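Local coordinates for protein glutathione s-transferase I (Zea mays, PDB 1AXD) that catalyses the transfer of glutathione to electrophilic compounds, a reaction by which maize detoxifies herbicides, at residues K4-V9 against E29-N34; W12-C17 against G52-L57; E81-G86 against L160-L165. One frame throughout, in Å; residues are numbered along the deposited sequence.

Contact 1. Residues K4-V9 against E29-N34; sequences KLYGAV and EIVPIN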
# COMPACT_ATOMS: atom_id res chain seq x y z
N LYS A 4 -15.88 -9.88 13.38
CA LYS A 4 -15.88 -8.69 14.23
C LYS A 4 -14.88 -7.72 13.70
O LYS A 4 -13.71 -8.07 13.58
CB LYS A 4 -15.51 -9.01 15.68
CG LYS A 4 -16.08 -10.29 16.25
CD LYS A 4 -17.59 -10.31 16.22
CE LYS A 4 -18.11 -11.67 16.62
NZ LYS A 4 -19.56 -11.80 16.34
N LEU A 5 -15.32 -6.51 13.36
CA LEU A 5 -14.43 -5.47 12.86
C LEU A 5 -14.09 -4.58 14.04
O LEU A 5 -14.99 -3.99 14.62
CB LEU A 5 -15.11 -4.67 11.74
CG LEU A 5 -14.35 -3.55 11.02
CD1 LEU A 5 -13.08 -4.09 10.31
CD2 LEU A 5 -15.31 -2.92 10.00
N TYR A 6 -12.81 -4.50 14.39
CA TYR A 6 -12.38 -3.72 15.53
C TYR A 6 -11.98 -2.32 15.21
O TYR A 6 -11.13 -2.11 14.35
CB TYR A 6 -11.24 -4.44 16.23
CG TYR A 6 -11.66 -5.76 16.82
CD1 TYR A 6 -12.34 -5.80 18.03
CD2 TYR A 6 -11.36 -6.97 16.18
CE1 TYR A 6 -12.72 -7.00 18.60
CE2 TYR A 6 -11.74 -8.18 16.75
CZ TYR A 6 -12.42 -8.18 17.97
OH TYR A 6 -12.78 -9.35 18.59
N GLY A 7 -12.56 -1.36 15.92
CA GLY A 7 -12.24 0.04 15.72
C GLY A 7 -13.44 0.94 15.88
O GLY A 7 -14.56 0.50 15.74
N ALA A 8 -13.18 2.22 16.17
CA ALA A 8 -14.24 3.21 16.33
C ALA A 8 -14.65 3.74 14.97
O ALA A 8 -13.80 4.20 14.24
CB ALA A 8 -13.75 4.35 17.24
N VAL A 9 -15.95 3.76 14.68
CA VAL A 9 -16.49 4.23 13.38
C VAL A 9 -16.02 5.58 12.90
O VAL A 9 -16.25 5.91 11.74
CB VAL A 9 -18.04 4.22 13.35
CG1 VAL A 9 -18.59 2.87 13.81
CG2 VAL A 9 -18.60 5.36 14.22
N GLU A 29 -19.84 -7.20 12.50
CA GLU A 29 -20.25 -6.19 13.46
C GLU A 29 -19.04 -5.42 13.87
O GLU A 29 -17.94 -5.92 13.74
CB GLU A 29 -20.93 -6.83 14.67
CG GLU A 29 -20.09 -7.80 15.44
CD GLU A 29 -20.85 -8.42 16.59
OE1 GLU A 29 -21.84 -9.15 16.34
OE2 GLU A 29 -20.47 -8.16 17.75
N ILE A 30 -19.23 -4.19 14.33
CA ILE A 30 -18.10 -3.36 14.74
C ILE A 30 -17.95 -3.39 16.23
O ILE A 30 -18.94 -3.45 16.93
CB ILE A 30 -18.27 -1.91 14.26
CG1 ILE A 30 -18.66 -1.89 12.78
CG2 ILE A 30 -16.96 -1.11 14.48
CD1 ILE A 30 -18.84 -0.51 12.20
N VAL A 31 -16.71 -3.36 16.70
CA VAL A 31 -16.41 -3.38 18.12
C VAL A 31 -15.55 -2.17 18.36
O VAL A 31 -14.39 -2.18 17.97
CB VAL A 31 -15.68 -4.69 18.49
CG1 VAL A 31 -15.21 -4.68 19.95
CG2 VAL A 31 -16.61 -5.88 18.24
N PRO A 32 -16.12 -1.09 18.90
CA PRO A 32 -15.35 0.13 19.16
C PRO A 32 -14.18 -0.08 20.08
O PRO A 32 -14.26 -0.90 20.97
CB PRO A 32 -16.39 1.07 19.76
CG PRO A 32 -17.39 0.15 20.37
CD PRO A 32 -17.52 -0.89 19.30
N ILE A 33 -13.09 0.64 19.80
CA ILE A 33 -11.88 0.58 20.60
C ILE A 33 -11.68 1.99 21.09
O ILE A 33 -11.62 2.90 20.28
CB ILE A 33 -10.68 0.14 19.76
CG1 ILE A 33 -10.92 -1.26 19.19
CG2 ILE A 33 -9.38 0.18 20.60
CD1 ILE A 33 -10.88 -2.38 20.20
N ASN A 34 -11.64 2.17 22.41
CA ASN A 34 -11.47 3.48 23.00
C ASN A 34 -10.01 3.81 23.10
O ASN A 34 -9.25 3.01 23.63
CB ASN A 34 -12.12 3.49 24.37
CG ASN A 34 -12.20 4.87 24.98
OD1 ASN A 34 -11.86 5.87 24.35
ND2 ASN A 34 -12.64 4.93 26.22
O HOH W 1 -10.71 2.94 17.47

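Contact 2. Residues W12-C17 against G52-L57; sequences WNLTRC and GQVPAL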
# COMPACT_ATOMS: atom_id res chain seq x y z
N TRP A 12 -11.49 6.83 9.31
CA TRP A 12 -11.74 6.52 7.91
C TRP A 12 -11.02 5.28 7.43
O TRP A 12 -11.24 4.84 6.32
CB TRP A 12 -11.55 7.73 6.99
CG TRP A 12 -10.23 8.41 7.04
CD1 TRP A 12 -9.05 7.95 6.56
CD2 TRP A 12 -9.97 9.70 7.60
NE1 TRP A 12 -8.06 8.87 6.77
CE2 TRP A 12 -8.59 9.96 7.41
CE3 TRP A 12 -10.76 10.67 8.23
CZ2 TRP A 12 -7.98 11.15 7.84
CZ3 TRP A 12 -10.15 11.86 8.66
CH2 TRP A 12 -8.78 12.08 8.46
N ASN A 13 -10.21 4.66 8.30
CA ASN A 13 -9.52 3.44 7.93
C ASN A 13 -10.39 2.27 8.20
O ASN A 13 -10.36 1.31 7.45
CB ASN A 13 -8.18 3.31 8.65
CG ASN A 13 -7.13 4.25 8.09
OD1 ASN A 13 -6.72 5.18 8.74
ND2 ASN A 13 -6.74 4.02 6.84
N LEU A 14 -11.23 2.36 9.22
CA LEU A 14 -12.14 1.29 9.56
C LEU A 14 -13.31 1.33 8.66
O LEU A 14 -13.91 0.29 8.39
CB LEU A 14 -12.62 1.43 10.99
CG LEU A 14 -11.61 2.11 11.89
CD1 LEU A 14 -12.17 2.20 13.27
CD2 LEU A 14 -10.32 1.35 11.93
N THR A 15 -13.69 2.53 8.21
CA THR A 15 -14.82 2.65 7.31
C THR A 15 -14.42 2.23 5.92
O THR A 15 -15.28 1.95 5.12
CB THR A 15 -15.49 4.04 7.39
OG1 THR A 15 -14.53 5.08 7.20
CG2 THR A 15 -16.12 4.22 8.78
N ARG A 16 -13.13 2.13 5.65
CA ARG A 16 -12.69 1.65 4.34
C ARG A 16 -13.07 0.16 4.34
O ARG A 16 -13.59 -0.33 3.35
CB ARG A 16 -11.17 1.83 4.16
CG ARG A 16 -10.66 1.48 2.77
CD ARG A 16 -9.21 1.87 2.55
NE ARG A 16 -8.97 3.31 2.68
CZ ARG A 16 -8.16 3.86 3.59
NH1 ARG A 16 -7.52 3.09 4.45
NH2 ARG A 16 -7.98 5.16 3.63
N CYS A 17 -12.86 -0.51 5.47
CA CYS A 17 -13.19 -1.92 5.65
C CYS A 17 -14.67 -2.11 5.63
O CYS A 17 -15.14 -3.08 5.06
CB CYS A 17 -12.66 -2.43 6.99
SG CYS A 17 -10.90 -2.24 7.22
N GLY A 52 -0.54 -2.72 17.65
CA GLY A 52 -1.47 -1.94 18.45
C GLY A 52 -2.26 -0.81 17.84
O GLY A 52 -2.27 0.30 18.35
N GLN A 53 -3.00 -1.10 16.77
CA GLN A 53 -3.81 -0.07 16.15
C GLN A 53 -5.02 -0.65 15.50
O GLN A 53 -5.17 -1.86 15.50
CB GLN A 53 -2.99 0.77 15.17
CG GLN A 53 -2.31 0.01 14.06
CD GLN A 53 -1.27 0.83 13.31
OE1 GLN A 53 -0.83 0.44 12.24
NE2 GLN A 53 -0.88 1.97 13.86
N VAL A 54 -5.92 0.22 15.04
CA VAL A 54 -7.14 -0.22 14.37
C VAL A 54 -7.08 0.20 12.94
O VAL A 54 -6.46 1.22 12.65
CB VAL A 54 -8.42 0.38 15.04
CG1 VAL A 54 -8.55 -0.12 16.49
CG2 VAL A 54 -8.38 1.91 15.00
N PRO A 55 -7.77 -0.50 12.03
CA PRO A 55 -8.63 -1.67 12.24
C PRO A 55 -7.97 -2.99 12.43
O PRO A 55 -6.78 -3.12 12.18
CB PRO A 55 -9.48 -1.69 10.98
CG PRO A 55 -8.48 -1.29 9.94
CD PRO A 55 -7.77 -0.12 10.60
N ALA A 56 -8.77 -3.97 12.85
CA ALA A 56 -8.37 -5.35 13.06
C ALA A 56 -9.63 -6.17 12.79
O ALA A 56 -10.71 -5.74 13.19
CB ALA A 56 -7.88 -5.54 14.51
N LEU A 57 -9.52 -7.28 12.06
CA LEU A 57 -10.68 -8.12 11.77
C LEU A 57 -10.50 -9.53 12.28
O LEU A 57 -9.39 -10.06 12.22
CB LEU A 57 -10.99 -8.17 10.27
CG LEU A 57 -12.29 -8.91 9.90
CD1 LEU A 57 -13.46 -7.93 9.80
CD2 LEU A 57 -12.13 -9.66 8.58

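Contact 3. Residues E81-G86 against L160-L165; sequences ELLREG and LSLADL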
# COMPACT_ATOMS: atom_id res chain seq x y z
N GLU A 81 -15.61 -11.06 -7.27
CA GLU A 81 -15.77 -10.31 -8.50
C GLU A 81 -15.20 -8.92 -8.35
O GLU A 81 -14.80 -8.31 -9.33
CB GLU A 81 -17.25 -10.23 -8.87
CG GLU A 81 -17.91 -11.59 -9.12
CD GLU A 81 -18.16 -12.42 -7.86
OE1 GLU A 81 -18.50 -11.83 -6.81
OE2 GLU A 81 -18.02 -13.67 -7.93
N LEU A 82 -15.13 -8.43 -7.11
CA LEU A 82 -14.58 -7.10 -6.82
C LEU A 82 -13.07 -7.09 -6.99
O LEU A 82 -12.48 -6.02 -6.96
CB LEU A 82 -14.95 -6.67 -5.39
CG LEU A 82 -16.40 -6.27 -5.08
CD1 LEU A 82 -16.59 -6.14 -3.55
CD2 LEU A 82 -16.75 -4.95 -5.78
N LEU A 83 -12.47 -8.26 -7.15
CA LEU A 83 -11.02 -8.41 -7.34
C LEU A 83 -10.68 -8.90 -8.73
O LEU A 83 -9.51 -8.99 -9.06
CB LEU A 83 -10.45 -9.40 -6.32
CG LEU A 83 -9.79 -8.95 -5.02
CD1 LEU A 83 -9.89 -7.43 -4.85
CD2 LEU A 83 -10.43 -9.72 -3.83
N ARG A 84 -11.69 -9.27 -9.51
CA ARG A 84 -11.49 -9.77 -10.87
C ARG A 84 -10.47 -10.89 -10.88
O ARG A 84 -9.70 -11.00 -11.84
CB ARG A 84 -11.08 -8.63 -11.81
CG ARG A 84 -12.02 -7.44 -11.77
CD ARG A 84 -13.45 -7.86 -12.05
NE ARG A 84 -13.70 -8.04 -13.47
CZ ARG A 84 -14.91 -8.01 -14.03
NH1 ARG A 84 -16.00 -7.83 -13.30
NH2 ARG A 84 -15.03 -8.08 -15.35
N GLU A 85 -10.45 -11.69 -9.82
CA GLU A 85 -9.54 -12.82 -9.72
C GLU A 85 -9.94 -13.78 -10.79
O GLU A 85 -11.13 -14.04 -10.94
CB GLU A 85 -9.65 -13.50 -8.34
CG GLU A 85 -9.15 -12.67 -7.15
CD GLU A 85 -7.64 -12.41 -7.16
OE1 GLU A 85 -6.98 -12.62 -8.20
OE2 GLU A 85 -7.12 -11.98 -6.10
N GLY A 86 -8.98 -14.32 -11.53
CA GLY A 86 -9.33 -15.24 -12.59
C GLY A 86 -8.84 -14.64 -13.88
O GLY A 86 -8.23 -15.32 -14.69
N LEU A 160 -16.84 -2.24 -11.62
CA LEU A 160 -16.56 -1.76 -10.26
C LEU A 160 -15.61 -2.76 -9.67
O LEU A 160 -15.70 -3.93 -9.99
CB LEU A 160 -17.84 -1.72 -9.41
CG LEU A 160 -17.74 -1.21 -7.96
CD1 LEU A 160 -17.65 0.31 -7.94
CD2 LEU A 160 -18.98 -1.65 -7.18
N SER A 161 -14.70 -2.30 -8.81
CA SER A 161 -13.73 -3.17 -8.16
C SER A 161 -13.34 -2.56 -6.84
O SER A 161 -13.83 -1.49 -6.49
CB SER A 161 -12.50 -3.31 -9.05
OG SER A 161 -11.86 -2.05 -9.22
N LEU A 162 -12.44 -3.24 -6.12
CA LEU A 162 -11.95 -2.76 -4.82
C LEU A 162 -11.24 -1.46 -4.96
O LEU A 162 -11.19 -0.70 -4.01
CB LEU A 162 -11.02 -3.79 -4.20
CG LEU A 162 -11.53 -4.44 -2.93
CD1 LEU A 162 -10.39 -5.22 -2.29
CD2 LEU A 162 -12.01 -3.36 -1.97
N ALA A 163 -10.72 -1.18 -6.15
CA ALA A 163 -10.02 0.08 -6.39
C ALA A 163 -10.96 1.23 -6.16
O ALA A 163 -10.55 2.21 -5.56
CB ALA A 163 -9.44 0.11 -7.82
N ASP A 164 -12.22 1.09 -6.58
CA ASP A 164 -13.21 2.15 -6.42
C ASP A 164 -13.70 2.33 -5.02
O ASP A 164 -13.63 3.43 -4.52
CB ASP A 164 -14.38 1.91 -7.36
CG ASP A 164 -13.95 1.83 -8.79
OD1 ASP A 164 -13.84 2.89 -9.44
OD2 ASP A 164 -13.67 0.71 -9.27
N LEU A 165 -14.16 1.25 -4.38
CA LEU A 165 -14.67 1.29 -3.00
C LEU A 165 -13.64 1.79 -2.03
O LEU A 165 -13.99 2.46 -1.07
CB LEU A 165 -15.13 -0.10 -2.53
CG LEU A 165 -16.28 -0.91 -3.14
CD1 LEU A 165 -17.35 0.04 -3.70
CD2 LEU A 165 -15.77 -1.82 -4.23

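Contact 1. Residues K4-V9 against E29-N34
Val31 and the ring of Tyr6 run abreast: Val31 CB and CG1 fill the hollow beside the CD1-CE1 side of the ring, CB 3.5 Å from Tyr6 CD1 and CG1 almost equally far from CD1 and CE1. Ile33 CD1 comes near the same Tyr6 CD1. Further along that face, Lys4 and Glu29 also lie alongside each other. The bend at chi2 (-59°) of Lys4 swings CD in to lie 3.6 Å from Glu29 CG, before a salt bridge whose hydrogen bond is long and weak, 3.5 Å from Lys4 NZ to Glu29 OE1. Tyr6 OH bonds outside the pair, to Gln58. Strands 3-6 and 28-31 are the two parallel strands of a beta-alpha-beta unit in the thioredoxin-like domain, joined here by bonds such as Leu5 N to Glu29 O (2.7 Å). The other face carries Leu5 and Ile30. There Ile30 CG2 drops against the backbone, 3.2 Å from Gly7 O, while CD1 meets Val9 CG1 at 3.8 Å, the two side chains crossing at about a right angle. Past the strand ends Ile33 CG1 fits against Gly7, where no side chain stands in its way, 3.7 Å from Gly7 N. A water bridges Ala8 N and Ile33 O.

Contact 2. Residues W12-C17 against G52-L57
The backbone of Val54, against which Leu14 packs, is hydrogen-bonded to the bound lactoylglutathione; no hydrogen bond runs between 12-17 and 52-57, and the touching side-chain atoms are mostly carbon, with Cys17 SG. A cis peptide joins Val54 to Pro55, the arrangement by which thioredoxin-like glutathione transferases present the backbone ahead of the proline to the tripeptide. Leu14 CD2 presses on this cis peptide, 3.7 Å from Val54 CG2 and 3.2 Å from Pro55 CD. The latter is too short for relaxed carbons, and with chi1 of Leu14 at -29°, off any staggered value, the exact placing of the methyl is doubtful. One turn of helix on, Cys17 SG comes to Pro55 CG at 3.8 Å, and Asn13 CB lies 4.0 Å from Pro55 CD. An alanine in place of Pro55 would remove CG and CD, so Cys17 SG and Asn13 CB would probably face a gap, and the peptide, without the ring's preference for cis, would be likely to turn trans and displace the ligand-binding backbone of Val54. The first turn of helix 14-24 thus lies against the lead-in to strand 56-59, with Ser67 of helix 67-78 touching Asn13, Cys17 and Pro55, and Leu5 of strand 3-6 touching Cys17.

Contact 3. Residues E81-G86 against L160-L165
Leu82 O takes the backbone bond that ties the two segments together, from Leu162 N at 2.9 Å. The donor sits in the plane of the carbonyl, though the N-H is bent from the line to the oxygen (146°). Leu162 N belongs to the first turn of helix 162-165, where no earlier helical carbonyl is available, so the 81-86 loop supplies the acceptor from outside. Ser161 CB also rests against Leu82 O, at 3.4 Å.

The other polar bonds stay within 160-165 and shape the helix start. Ser161 is the N-cap: its OG receives a weak bond from Ala163 N, and its own N gives one of 3.2 Å to Asp164 OD2, met on the anti side of the carboxylate. Together they make a capping box, the Ser-x-x-Asp signature at this point of the glutathione transferase C-terminal domain. Asp164 OD1 accepts from Trp192 NE1 and Leu155 N, so both carboxylate oxygens are held.

Apolar contacts flank this start. Leu160 and Leu165, 4.2 Å apart at Leu160 CD2 and Leu165 CD1, stand where a hydrophobic staple would, and Leu82 CD2 packs on the pair. It meets Leu165 CD2 at 3.6 Å, one side chain set roughly perpendicular to the other, and Leu160 CD2 more loosely at 4.2 Å. Leu83 and Leu162 instead run abreast, CD1 towards CD1, but both have torsions far from staggered and the exact placing of these methyls is doubtful. Around these leucines stand Ala75 and Cys71 of helix 67-78, Ala20 of helix 14-24 and Ile98 of helix 88-122.

How the contacts relate
Contacts 1 and 2 adjoin, their centres 8 Å apart, and their segments alternate along the chain within the N-terminal thioredoxin-like domain, where they build the glutathione-binding half of the protein. Strand 3-6 lies between strands 28-31 and 56-59 in the mixed sheet, and a probable hydrogen bond of 2.7 Å from Tyr6 N to Ala56 O joins the two contacts. Contact 3 comes later in the chain, its centre about 20 Å from that of contact 2 and 25 Å from that of contact 1. It binds the loop between helices 67-78 and 88-122 to helix 162-165 of the C-terminal domain. Helix 14-24 ties all three together, its Thr19 and Ala20 touching Leu165 and Leu162.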